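Local structure of type III Pentaketide Synthase (Neurospora crassa, 3EUO) at the interface of chains A and B. The protein is a type III polyketide synthase of the chalcone/stilbene synthase family that builds pentaketides, presumably by repeated acyl transfer and chain extension. Sequence-based numbering; all coordinates share one arbitrary frame. Chains: chain A/B, Type III Pentaketide Synthase.

The interface of chains A and B. Residues chain A 1, 155, 158, 229; chain B 159, 162-163.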
# COMPACT_ATOMS: atom_id res chain seq x y z
N LEU A 1 -21.52 14.64 -6.36
CA LEU A 1 -20.74 13.75 -5.43
C LEU A 1 -20.25 14.51 -4.19
O LEU A 1 -19.92 13.89 -3.17
CB LEU A 1 -19.57 13.11 -6.17
CG LEU A 1 -19.92 12.23 -7.38
CD1 LEU A 1 -18.65 11.77 -8.09
CD2 LEU A 1 -20.78 11.03 -6.98
N ASN A 155 -13.30 7.46 -3.15
CA ASN A 155 -14.13 6.34 -2.69
C ASN A 155 -14.29 6.35 -1.17
O ASN A 155 -15.38 6.13 -0.65
CB ASN A 155 -13.53 5.01 -3.14
CG ASN A 155 -13.60 4.80 -4.65
OD1 ASN A 155 -14.46 5.36 -5.33
ND2 ASN A 155 -12.70 3.96 -5.18
N LEU A 158 -16.64 9.09 -0.05
CA LEU A 158 -18.03 8.68 -0.29
C LEU A 158 -18.52 7.63 0.72
O LEU A 158 -19.73 7.54 1.01
CB LEU A 158 -18.24 8.24 -1.74
CG LEU A 158 -18.11 9.35 -2.80
CD1 LEU A 158 -18.18 8.78 -4.20
CD2 LEU A 158 -19.19 10.42 -2.62
N TRP A 229 -13.81 9.84 -12.54
CA TRP A 229 -12.51 9.21 -12.71
C TRP A 229 -12.65 7.93 -13.50
O TRP A 229 -13.72 7.31 -13.52
CB TRP A 229 -11.86 8.93 -11.35
CG TRP A 229 -12.77 8.24 -10.37
CD1 TRP A 229 -12.97 6.90 -10.24
CD2 TRP A 229 -13.61 8.87 -9.39
NE1 TRP A 229 -13.87 6.65 -9.24
CE2 TRP A 229 -14.28 7.84 -8.70
CE3 TRP A 229 -13.85 10.21 -9.04
CZ2 TRP A 229 -15.20 8.10 -7.67
CZ3 TRP A 229 -14.77 10.47 -8.01
CH2 TRP A 229 -15.43 9.42 -7.35
N GLY B 159 -18.56 3.65 -0.07
CA GLY B 159 -18.39 4.61 -1.16
C GLY B 159 -19.24 4.26 -2.36
O GLY B 159 -19.78 5.15 -3.02
N ALA B 162 -22.96 4.84 -1.41
CA ALA B 162 -23.29 6.26 -1.60
C ALA B 162 -23.82 6.54 -3.00
O ALA B 162 -24.69 7.40 -3.19
CB ALA B 162 -22.07 7.14 -1.33
N ARG B 163 -23.27 5.83 -3.98
CA ARG B 163 -23.61 6.02 -5.39
C ARG B 163 -24.64 4.99 -5.88
O ARG B 163 -25.00 4.95 -7.06
CB ARG B 163 -22.34 5.99 -6.25
CG ARG B 163 -21.34 7.06 -5.85
CD ARG B 163 -20.37 7.39 -6.97
NE ARG B 163 -19.20 6.51 -6.95
CZ ARG B 163 -18.75 5.82 -8.00
NH1 ARG B 163 -19.36 5.91 -9.18
NH2 ARG B 163 -17.68 5.05 -7.86
O HOH W 1 -17.40 5.22 -5.14
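With CG anti to its carbonyl carbon and the chain bent at chi3 (-87°), B:Arg163 reaches across to A:Leu158 and A:Leu1 and carries its guanidinium on towards A:Asn155 and A:Trp229. The two subunits of this chalcone synthase-like, thiolase-fold enzyme meet here through the C-terminal parts of their equivalent helices 145-162, with A:Leu1 at the chain start and A:Trp229 of strand 224-233 adding to the A side, and the family's usual dimer makes the pairing likely to be biological. The patch illustrates how an arginine can cross a subunit boundary without a direct polar bond to its partner. Its aliphatic stretch does the apolar work: A:Leu1 touches CD of B:Arg163 with its CD2 branch at 3.7 Å, while A:Leu158, running nearly perpendicular to the arginine, places CD1 3.8 Å from the same CD. Beyond this bend the polar end turns to water 1, which sits in the guanidinium plane at its edge, gripped by B:Arg163 NE at 2.9 Å and by NH2 at 2.7 Å. Both N-H bonds point somewhat off the water, as expected when two donors of one edge share an acceptor. The water passes the link to the amide oxygen OD1 of A:Asn155, 3.0 Å away, and the amide and guanidinium lie almost parallel, 6° apart. A:Trp229 approaches NH2 with CZ2 of its benzo ring, the indole and guanidinium planes 76° apart, so the contact is steeply inclined rather than a flat stack. Where the two helices face each other the surfaces meet through small groups. CA of B:Gly159 lies 3.7 Å from CB of A:Leu158, and the methyl CB of B:Ala162 rests against the backbone O of A:Leu158 at 3.3 Å.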